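Local structure of ferulic acid esterase, AmCE1/Fae1A (Anaeromyces mucronatus, 5CXX) at residues 101-106 against 123-128; 181-186 against 194-199; 201-206 against 237-242. The protein probably hydrolyses ferulic acid esters as a CE1 esterase of the alpha/beta-hydrolase class, and holds ferulic acid in its pocket. All coordinates share one frame; numbering follows the deposited sequence.

Overall arrangement
From the N terminus, the chain first meets contact 1, where the loop after strand 95-99 is closed against the start of helix 125-140, with helix 116-123 in the return. Contact 2 follows strand 175-179 and closes the small hairpin 188-190/194-196 onto the loop beside the ferulic acid. Contact 3 then joins the loop after that hairpin to the end of helix 228-238, spanning strand 213-219. The three loops run in series, and none nests in or crosses another. Contacts 1 and 2 lie about 17 Å apart, centre to centre, and meet at Asp123 and Leu199; contacts 2 and 3, about 15 Å between centres, share packing of Ile185 and Thr186 on Phe205.

Contact 1 (101-106 against 123-128); sequences VYAPKP and DNFINE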
loop_
_atom_site.group_PDB
_atom_site.type_symbol
_atom_site.label_atom_id
_atom_site.label_comp_id
_atom_site.label_asym_id
_atom_site.label_seq_id
_atom_site.Cartn_x
_atom_site.Cartn_y
_atom_site.Cartn_z
ATOM N N VAL A 101 -0.081 -10.620 1.169
ATOM C CA VAL A 101 1.270 -10.121 0.883
ATOM C C VAL A 101 2.351 -11.141 1.268
ATOM O O VAL A 101 3.497 -11.019 0.829
ATOM C CB VAL A 101 1.528 -8.793 1.655
ATOM C CG1 VAL A 101 2.900 -8.136 1.239
ATOM C CG2 VAL A 101 0.365 -7.865 1.328
ATOM N N TYR A 102 1.964 -12.172 2.021
ATOM C CA TYR A 102 2.998 -13.144 2.457
ATOM C C TYR A 102 3.102 -14.209 1.377
ATOM O O TYR A 102 2.278 -15.129 1.279
ATOM C CB TYR A 102 2.629 -13.754 3.823
ATOM C CG TYR A 102 3.686 -14.758 4.282
ATOM C CD1 TYR A 102 5.031 -14.342 4.395
ATOM C CD2 TYR A 102 3.354 -16.095 4.535
ATOM C CE1 TYR A 102 6.002 -15.264 4.745
ATOM C CE2 TYR A 102 4.344 -17.035 4.912
ATOM C CZ TYR A 102 5.653 -16.614 5.004
ATOM O OH TYR A 102 6.586 -17.521 5.381
ATOM N N ALA A 103 4.140 -14.070 0.530
ATOM C CA ALA A 103 4.275 -14.918 -0.658
ATOM C C ALA A 103 5.613 -15.636 -0.713
ATOM O O ALA A 103 6.418 -15.408 -1.600
ATOM C CB ALA A 103 4.092 -14.013 -1.933
ATOM N N PRO A 104 5.887 -16.531 0.222
ATOM C CA PRO A 104 7.169 -17.243 0.261
ATOM C C PRO A 104 7.327 -18.226 -0.885
ATOM O O PRO A 104 6.355 -18.914 -1.305
ATOM C CB PRO A 104 7.092 -18.029 1.620
ATOM C CG PRO A 104 5.551 -18.297 1.738
ATOM C CD PRO A 104 4.949 -16.952 1.281
ATOM N N LYS A 105 8.576 -18.362 -1.354
ATOM C CA LYS A 105 8.970 -19.449 -2.252
ATOM C C LYS A 105 8.710 -20.799 -1.563
ATOM O O LYS A 105 8.895 -20.859 -0.363
ATOM C CB LYS A 105 10.453 -19.316 -2.578
ATOM C CG LYS A 105 10.803 -17.962 -3.232
ATOM C CD LYS A 105 12.323 -17.950 -3.531
ATOM C CE LYS A 105 12.632 -17.301 -4.897
ATOM N NZ LYS A 105 12.376 -15.827 -4.956
ATOM N N PRO A 106 8.395 -21.877 -2.287
ATOM C CA PRO A 106 8.261 -23.174 -1.575
ATOM C C PRO A 106 9.489 -23.559 -0.805
ATOM O O PRO A 106 10.635 -23.315 -1.253
ATOM C CB PRO A 106 8.043 -24.212 -2.692
ATOM C CG PRO A 106 7.515 -23.417 -3.791
ATOM C CD PRO A 106 8.014 -21.995 -3.708
ATOM N N ASP A 123 9.130 -9.835 1.314
ATOM C CA ASP A 123 10.058 -9.325 0.282
ATOM C C ASP A 123 9.756 -9.947 -1.064
ATOM O O ASP A 123 9.833 -9.284 -2.121
ATOM C CB ASP A 123 11.522 -9.630 0.641
ATOM C CG ASP A 123 11.942 -9.067 2.001
ATOM O OD1 ASP A 123 11.288 -8.076 2.418
ATOM O OD2 ASP A 123 12.912 -9.603 2.569
ATOM N N ASN A 124 9.363 -11.224 -1.076
ATOM C CA ASN A 124 9.136 -11.913 -2.323
ATOM C C ASN A 124 7.868 -11.466 -3.019
ATOM O O ASN A 124 7.621 -11.834 -4.185
ATOM C CB ASN A 124 9.086 -13.455 -2.055
ATOM C CG ASN A 124 9.336 -14.244 -3.301
ATOM O OD1 ASN A 124 10.277 -13.937 -4.070
ATOM N ND2 ASN A 124 8.572 -15.328 -3.483
ATOM N N PHE A 125 7.053 -10.673 -2.330
ATOM C CA PHE A 125 5.834 -10.157 -2.907
ATOM C C PHE A 125 6.110 -9.291 -4.153
ATOM O O PHE A 125 5.235 -9.222 -5.022
ATOM C CB PHE A 125 5.030 -9.329 -1.870
ATOM C CG PHE A 125 3.666 -8.944 -2.417
ATOM C CD1 PHE A 125 2.677 -9.924 -2.565
ATOM C CD2 PHE A 125 3.399 -7.648 -2.835
ATOM C CE1 PHE A 125 1.448 -9.609 -3.152
ATOM C CE2 PHE A 125 2.198 -7.333 -3.389
ATOM C CZ PHE A 125 1.185 -8.302 -3.542
ATOM N N ILE A 126 7.316 -8.729 -4.269
ATOM C CA ILE A 126 7.624 -8.008 -5.520
ATOM C C ILE A 126 7.458 -8.933 -6.733
ATOM O O ILE A 126 6.906 -8.535 -7.752
ATOM C CB ILE A 126 9.030 -7.384 -5.469
ATOM C CG1 ILE A 126 9.264 -6.502 -6.720
ATOM C CG2 ILE A 126 10.148 -8.482 -5.425
ATOM C CD1 ILE A 126 10.549 -5.623 -6.527
ATOM N N ASN A 127 7.800 -10.206 -6.604
ATOM C CA ASN A 127 7.646 -11.146 -7.682
ATOM C C ASN A 127 6.167 -11.579 -7.867
ATOM O O ASN A 127 5.678 -11.666 -9.002
ATOM C CB ASN A 127 8.545 -12.390 -7.444
ATOM C CG ASN A 127 10.008 -11.988 -7.445
ATOM O OD1 ASN A 127 10.417 -11.306 -8.394
ATOM N ND2 ASN A 127 10.764 -12.279 -6.377
ATOM N N GLU A 128 5.472 -11.790 -6.743
ATOM C CA GLU A 128 4.022 -12.132 -6.789
ATOM C C GLU A 128 3.240 -11.030 -7.488
ATOM O O GLU A 128 2.441 -11.314 -8.381
ATOM C CB GLU A 128 3.479 -12.323 -5.351
ATOM C CG GLU A 128 1.962 -12.650 -5.301
ATOM C CD GLU A 128 1.669 -14.018 -5.937
ATOM O OE1 GLU A 128 2.612 -14.823 -6.151
ATOM O OE2 GLU A 128 0.485 -14.280 -6.248
HETATM O O HOH W 1 9.914 -16.609 -6.211
#
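Asn124 sets CG anti to its backbone N (chi1 -160°), which carries CG toward the Ala103-Lys105 part of the loop, while Phe125 holds CG in the same relation (chi1 -172°), with its ring against Val101. The Asn124 amide works with both ends. Asn124 ND2 gives a hydrogen to Ala103 O at 2.9 Å, nearly straight at 164°, with the acceptor lying in the amide plane. OD1 is gripped twice from opposite faces of that plane: Asn127 ND2 donates to Asn124 OD1 at 2.9 Å, and Lys105 NZ, in one of two modelled conformers, reaches Asn124 OD1 at 3.0 Å. In that conformer a water accepts from both Lys105 NZ and Asn124 ND2. An asparagine suits the place because one short side chain must offer a donor and an acceptor together; an alanine here would probably leave Ala103 O without this donor and Asn127 ND2 without this acceptor.

Next to the polar cluster the contact is apolar. Val101 crosses Phe125 at about a right angle, with CG1 3.8 Å from Phe125 CG, an off-centre CH-pi contact. The small Ala103 lets the helix come close, its CB 3.9 Å from Glu128 CB and at the edge of the Phe125 ring. Beyond, Phe125 also packs on Leu62 of the central sheet and on helix 157-168, and the Glu128 carboxylate is held by Tyr31 and Ser33. The loop following strand 95-99 of this alpha/beta-hydrolase fold is thus pinned to the first turn of helix 125-140. A neutral amide supplies the short bond to the loop backbone, and in the conformer described the lysine charge lies at the exposed margin, where it might polarise the Asn124 carbonyl.

Contact 2 (181-186 against 194-199); sequences PAPGIT and GKHEGL. With FER (3-(4-hydroxy-3-methoxyphenyl)-2-propenoic acid), chain D.
Gly198 lies with its CA 4.0 Å from Thr186 CA, a spacing that any CB on Gly198 would ruin by colliding with the Thr186 carbonyl carbon. Its backbone, like that of Gly184 with positive phi (105°), also calls for glycine. The Gly198 CA itself makes a CA-H...O contact with Gly184 O at 3.4 Å. Next along, Leu199 N gives its hydrogen to Gly184 O at 3.2 Å and, weakly, to Ile185 O, and a water bridges Gly184 O to Gly198 N.

Residues 194-196 form one strand of the hairpin 188-190/194-196, and the loop 181-186 leads into the other. The hairpin, which may belong to the beta-clamp described for this enzyme, brings His196 to the ferulic acid pocket. CG of His196 stands anti to the carbonyl carbon (chi1 -65°), which carries it toward Pro183 and the ligand, and CB of Pro183 lies over one face of the His196 ring, 4.2 Å from the ring centroid, as a CH-pi contact. The rigid proline also borders the ligand, its CG 3.4 Å from FER O4. His196 NE2 shares its N-H between FER O4 at 2.9 Å and the methoxy FER O3 at 3.0 Å, while ND1 donates weakly to Gly194 O. Asp190 OD2 is a further hydrogen-bonding partner of the ferulic acid.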
loop_
_atom_site.group_PDB
_atom_site.type_symbol
_atom_site.label_atom_id
_atom_site.label_comp_id
_atom_site.label_asym_id
_atom_site.label_seq_id
_atom_site.Cartn_x
_atom_site.Cartn_y
_atom_site.Cartn_z
ATOM N N PRO A 181 5.421 2.627 7.714
ATOM C CA PRO A 181 6.270 1.527 7.225
ATOM C C PRO A 181 7.257 0.954 8.267
ATOM O O PRO A 181 7.828 1.637 9.111
ATOM C CB PRO A 181 7.050 2.187 6.052
ATOM C CG PRO A 181 7.128 3.685 6.417
ATOM C CD PRO A 181 5.672 3.890 6.964
ATOM N N ALA A 182 7.398 -0.371 8.181
ATOM C CA ALA A 182 8.238 -1.150 9.079
ATOM C C ALA A 182 9.738 -0.920 8.836
ATOM O O ALA A 182 10.132 -0.563 7.703
ATOM C CB ALA A 182 7.860 -2.670 8.872
ATOM N N PRO A 183 10.565 -1.232 9.833
ATOM C CA PRO A 183 12.026 -1.178 9.639
ATOM C C PRO A 183 12.509 -2.173 8.613
ATOM O O PRO A 183 11.853 -3.196 8.339
ATOM C CB PRO A 183 12.606 -1.551 11.004
ATOM C CG PRO A 183 11.452 -2.325 11.729
ATOM C CD PRO A 183 10.192 -1.678 11.203
ATOM N N GLY A 184 13.695 -1.883 8.067
ATOM C CA GLY A 184 14.458 -2.844 7.290
ATOM C C GLY A 184 14.465 -2.658 5.784
ATOM O O GLY A 184 15.081 -3.501 5.066
ATOM N N ILE A 185 13.835 -1.597 5.275
ATOM C CA ILE A 185 14.061 -1.332 3.837
ATOM C C ILE A 185 15.578 -1.138 3.668
ATOM O O ILE A 185 16.199 -1.661 2.736
ATOM C CB ILE A 185 13.352 -0.077 3.336
ATOM C CG1 ILE A 185 11.840 -0.326 3.435
ATOM C CG2 ILE A 185 13.762 0.234 1.857
ATOM C CD1 ILE A 185 11.069 0.963 3.125
ATOM N N THR A 186 16.131 -0.337 4.570
ATOM C CA THR A 186 17.571 -0.018 4.606
ATOM C C THR A 186 18.103 -0.552 5.971
ATOM O O THR A 186 17.306 -1.026 6.808
ATOM C CB THR A 186 17.763 1.501 4.488
ATOM O OG1 THR A 186 16.851 2.108 5.399
ATOM C CG2 THR A 186 17.398 1.990 3.048
ATOM N N GLY A 194 15.996 -7.146 16.286
ATOM C CA GLY A 194 17.448 -6.980 16.317
ATOM C C GLY A 194 17.929 -6.358 15.020
ATOM O O GLY A 194 17.322 -5.405 14.521
ATOM N N LYS A 195 19.053 -6.865 14.507
ATOM C CA LYS A 195 19.646 -6.306 13.283
ATOM C C LYS A 195 18.759 -6.543 12.101
ATOM O O LYS A 195 18.252 -7.668 11.948
ATOM C CB LYS A 195 21.013 -6.974 12.994
ATOM C CG LYS A 195 22.158 -6.398 13.830
ATOM C CD LYS A 195 23.520 -6.592 13.115
ATOM C CE LYS A 195 24.723 -6.580 14.067
ATOM N NZ LYS A 195 25.832 -5.728 13.512
ATOM N N HIS A 196 18.569 -5.506 11.277
ATOM C CA HIS A 196 17.954 -5.639 9.973
ATOM C C HIS A 196 19.035 -5.322 8.946
ATOM O O HIS A 196 19.522 -4.195 8.951
ATOM C CB HIS A 196 16.808 -4.667 9.809
ATOM C CG HIS A 196 15.663 -4.930 10.731
ATOM N ND1 HIS A 196 15.756 -4.842 12.104
ATOM C CD2 HIS A 196 14.386 -5.301 10.464
ATOM C CE1 HIS A 196 14.578 -5.132 12.648
ATOM N NE2 HIS A 196 13.731 -5.407 11.675
ATOM N N GLU A 197 19.455 -6.276 8.122
ATOM C CA GLU A 197 20.553 -5.985 7.198
ATOM C C GLU A 197 20.220 -4.937 6.140
ATOM O O GLU A 197 21.157 -4.244 5.645
ATOM C CB GLU A 197 21.008 -7.269 6.515
ATOM C CG GLU A 197 21.573 -8.232 7.548
ATOM C CD GLU A 197 22.939 -7.795 8.109
ATOM O OE1 GLU A 197 23.554 -6.816 7.609
ATOM O OE2 GLU A 197 23.343 -8.381 9.141
ATOM N N GLY A 198 18.927 -4.802 5.832
ATOM C CA GLY A 198 18.467 -3.864 4.822
ATOM C C GLY A 198 18.294 -4.587 3.477
ATOM O O GLY A 198 19.180 -5.356 3.050
ATOM N N LEU A 199 17.177 -4.323 2.799
ATOM C CA LEU A 199 17.061 -4.799 1.446
ATOM C C LEU A 199 18.019 -4.119 0.490
ATOM O O LEU A 199 18.489 -4.723 -0.478
ATOM C CB LEU A 199 15.631 -4.567 0.980
ATOM C CG LEU A 199 14.548 -5.342 1.777
ATOM C CD1 LEU A 199 13.105 -4.924 1.404
ATOM C CD2 LEU A 199 14.689 -6.847 1.613
HETATM C C4 FER D . 10.021 -5.234 12.908
HETATM C C5 FER D . 8.956 -4.692 13.686
HETATM C C6 FER D . 7.704 -4.613 13.151
HETATM C C3 FER D . 9.764 -5.593 11.572
HETATM C C2 FER D . 8.510 -5.545 11.026
HETATM C C1 FER D . 7.481 -5.038 11.799
HETATM C C10 FER D . 10.623 -6.204 9.529
HETATM C C7 FER D . 6.113 -5.009 11.207
HETATM C C8 FER D . 4.978 -4.868 11.912
HETATM C C9 FER D . 3.651 -4.856 11.157
HETATM O O1 FER D . 3.576 -4.999 9.896
HETATM O O2 FER D . 2.592 -4.731 11.828
HETATM O O4 FER D . 11.308 -5.359 13.335
HETATM O O3 FER D . 10.870 -6.058 10.923
HETATM O O HOH W 2 16.362 -5.777 6.041
#

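Contact 3 (201-206 against 237-242); sequences SEDEFR and TRNNQE. With GOL (glycerol), chain H.
Asn239 spends both hydrogens of its amide on the opposing loop: ND2 donates to Glu202 O at 2.9 Å and to Phe205 O, also at 2.9 Å, with both acceptors in the amide plane. It follows helix 228-238, which ends in a Schellman motif with Asn240, of positive phi, as the C-prime residue. Phe205 N, another donor to Glu202 O, approaches that oxygen from the opposite face of its carbonyl plane. Asparagine suits this site, since a short rigid amide can span two carbonyls of one turn.

Arg206 lays one guanidinium face over Asn239 CB, with NH2 3.5 Å from that carbon. Its CG sits between the backbone N and the carbonyl carbon (chi1 62°), which starts the chain toward Asp203. Further out, Arg206 NE donates to Asp203 O at 3.0 Å, almost straight down the carbonyl axis, which, with Asp203 O in the guanidinium plane, helps fix the rotation of the group. Gln241 crosses Arg206 at about a right angle, its CD 3.5 Å from Arg206 CB; its NE2 bonds Asn239 O, and its OE1 is taken by Gln210 and by Ala207 N.

In the second shell, Tyr167 meets the ring of Phe205, centre of an inverse gamma turn, edge-to-face, and an ST motif, Ser201 OG accepting from Glu204 N, shapes the 201-204 turn. At the outer rim, Glu202 and Arg238 have opposite charges but stop short of a salt bridge; a glycerol, probably from the crystallisation liquor, links them through its O2. On the other flank one water accepts from Arg206 NH1 at 3.0 Å and from Gln241 NE2 at 2.9 Å.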
loop_
_atom_site.group_PDB
_atom_site.type_symbol
_atom_site.label_atom_id
_atom_site.label_comp_id
_atom_site.label_asym_id
_atom_site.label_seq_id
_atom_site.Cartn_x
_atom_site.Cartn_y
_atom_site.Cartn_z
ATOM N N SER A 201 20.984 -0.464 0.399
ATOM C CA SER A 201 21.624 0.562 1.198
ATOM C C SER A 201 20.787 1.866 1.192
ATOM O O SER A 201 19.931 2.076 0.338
ATOM C CB SER A 201 23.012 0.862 0.658
ATOM O OG SER A 201 22.892 1.507 -0.622
ATOM N N GLU A 202 21.091 2.781 2.101
ATOM C CA GLU A 202 20.415 4.066 2.076
ATOM C C GLU A 202 20.614 4.812 0.737
ATOM O O GLU A 202 19.674 5.337 0.187
ATOM C CB GLU A 202 20.933 4.901 3.263
ATOM C CG GLU A 202 20.457 4.284 4.600
ATOM C CD GLU A 202 20.834 5.118 5.813
ATOM O OE1 GLU A 202 21.682 6.040 5.668
ATOM O OE2 GLU A 202 20.328 4.839 6.929
ATOM N N ASP A 203 21.849 4.836 0.217
ATOM C CA ASP A 203 22.101 5.547 -1.058
ATOM C C ASP A 203 21.341 4.937 -2.214
ATOM O O ASP A 203 21.084 5.628 -3.217
ATOM C CB ASP A 203 23.610 5.575 -1.371
ATOM C CG ASP A 203 24.312 6.646 -0.611
ATOM O OD1 ASP A 203 23.662 7.593 -0.104
ATOM O OD2 ASP A 203 25.544 6.558 -0.507
ATOM N N GLU A 204 20.968 3.662 -2.091
ATOM C CA GLU A 204 20.216 2.964 -3.139
ATOM C C GLU A 204 18.722 3.198 -3.035
ATOM O O GLU A 204 17.975 2.743 -3.928
ATOM C CB GLU A 204 20.485 1.464 -3.080
ATOM C CG GLU A 204 21.880 1.146 -3.619
ATOM C CD GLU A 204 22.438 -0.213 -3.132
ATOM O OE1 GLU A 204 21.715 -0.992 -2.456
ATOM O OE2 GLU A 204 23.616 -0.443 -3.427
ATOM N N PHE A 205 18.267 3.886 -1.976
ATOM C CA PHE A 205 16.802 4.050 -1.764
ATOM C C PHE A 205 16.376 5.275 -2.591
ATOM O O PHE A 205 16.283 6.410 -2.081
ATOM C CB PHE A 205 16.517 4.212 -0.279
ATOM C CG PHE A 205 15.054 4.148 0.092
ATOM C CD1 PHE A 205 14.074 3.797 -0.823
ATOM C CD2 PHE A 205 14.712 4.404 1.403
ATOM C CE1 PHE A 205 12.723 3.720 -0.388
ATOM C CE2 PHE A 205 13.375 4.321 1.846
ATOM C CZ PHE A 205 12.382 3.999 0.912
ATOM N N ARG A 206 16.203 5.057 -3.889
ATOM C CA ARG A 206 15.941 6.122 -4.873
ATOM C C ARG A 206 15.423 5.437 -6.158
ATOM O O ARG A 206 15.513 4.202 -6.306
ATOM C CB ARG A 206 17.205 6.959 -5.149
ATOM C CG ARG A 206 18.343 6.124 -5.742
ATOM C CD ARG A 206 19.509 6.970 -6.205
ATOM N NE ARG A 206 20.121 7.732 -5.146
ATOM C CZ ARG A 206 20.148 9.076 -5.119
ATOM N NH1 ARG A 206 19.512 9.782 -6.065
ATOM N NH2 ARG A 206 20.772 9.700 -4.140
ATOM N N THR A 237 14.751 12.256 1.545
ATOM C CA THR A 237 15.077 13.682 1.438
ATOM C C THR A 237 16.551 13.873 1.088
ATOM O O THR A 237 16.911 14.660 0.208
ATOM C CB THR A 237 14.779 14.430 2.787
ATOM O OG1 THR A 237 13.389 14.302 3.066
ATOM C CG2 THR A 237 15.104 15.925 2.670
ATOM N N ARG A 238 17.428 13.172 1.785
ATOM C CA ARG A 238 18.899 13.214 1.510
ATOM C C ARG A 238 19.167 12.816 0.042
ATOM O O ARG A 238 20.111 13.364 -0.620
ATOM C CB ARG A 238 19.613 12.209 2.440
ATOM C CG ARG A 238 20.799 12.538 3.277
ATOM C CD ARG A 238 21.030 11.319 4.312
ATOM N NE ARG A 238 20.551 11.711 5.648
ATOM C CZ ARG A 238 19.990 10.882 6.524
ATOM N NH1 ARG A 238 19.851 9.602 6.190
ATOM N NH2 ARG A 238 19.539 11.319 7.719
ATOM N N ASN A 239 18.326 11.925 -0.480
ATOM C CA ASN A 239 18.531 11.395 -1.819
ATOM C C ASN A 239 17.803 12.167 -2.869
ATOM O O ASN A 239 17.752 11.733 -3.994
ATOM C CB ASN A 239 18.103 9.942 -1.876
ATOM C CG ASN A 239 19.039 9.025 -1.113
ATOM O OD1 ASN A 239 20.128 9.408 -0.678
ATOM N ND2 ASN A 239 18.613 7.772 -0.965
ATOM N N ASN A 240 17.245 13.328 -2.500
ATOM C CA ASN A 240 16.540 14.177 -3.455
ATOM C C ASN A 240 15.350 13.521 -4.118
ATOM O O ASN A 240 15.095 13.743 -5.327
ATOM C CB ASN A 240 17.519 14.688 -4.532
ATOM C CG ASN A 240 18.611 15.506 -3.964
ATOM O OD1 ASN A 240 19.762 15.035 -3.790
ATOM N ND2 ASN A 240 18.278 16.732 -3.638
ATOM N N GLN A 241 14.631 12.695 -3.360
ATOM C CA GLN A 241 13.458 11.977 -3.880
ATOM C C GLN A 241 12.241 12.746 -3.385
ATOM O O GLN A 241 12.012 12.770 -2.165
ATOM C CB GLN A 241 13.415 10.503 -3.354
ATOM C CG GLN A 241 14.729 9.742 -3.701
ATOM C CD GLN A 241 14.907 9.591 -5.196
ATOM O OE1 GLN A 241 14.156 8.809 -5.834
ATOM N NE2 GLN A 241 15.831 10.357 -5.782
ATOM N N GLU A 242 11.485 13.366 -4.281
ATOM C CA GLU A 242 10.317 14.172 -3.877
ATOM C C GLU A 242 9.249 13.263 -3.276
ATOM O O GLU A 242 8.964 12.180 -3.818
ATOM C CB GLU A 242 9.704 14.904 -5.061
ATOM C CG GLU A 242 9.694 14.061 -6.334
ATOM C CD GLU A 242 9.614 14.894 -7.635
ATOM O OE1 GLU A 242 9.936 16.108 -7.591
ATOM O OE2 GLU A 242 9.263 14.321 -8.703
HETATM C C1 GOL H . 18.912 5.901 9.621
HETATM O O1 GOL H . 19.029 5.556 10.989
HETATM C C2 GOL H . 19.249 7.363 9.394
HETATM O O2 GOL H . 19.973 7.443 8.189
HETATM C C3 GOL H . 18.013 8.266 9.313
HETATM O O3 GOL H . 18.427 9.626 9.383
HETATM O O HOH W 3 21.479 8.074 1.346
HETATM O O HOH W 4 17.314 9.313 -8.056
#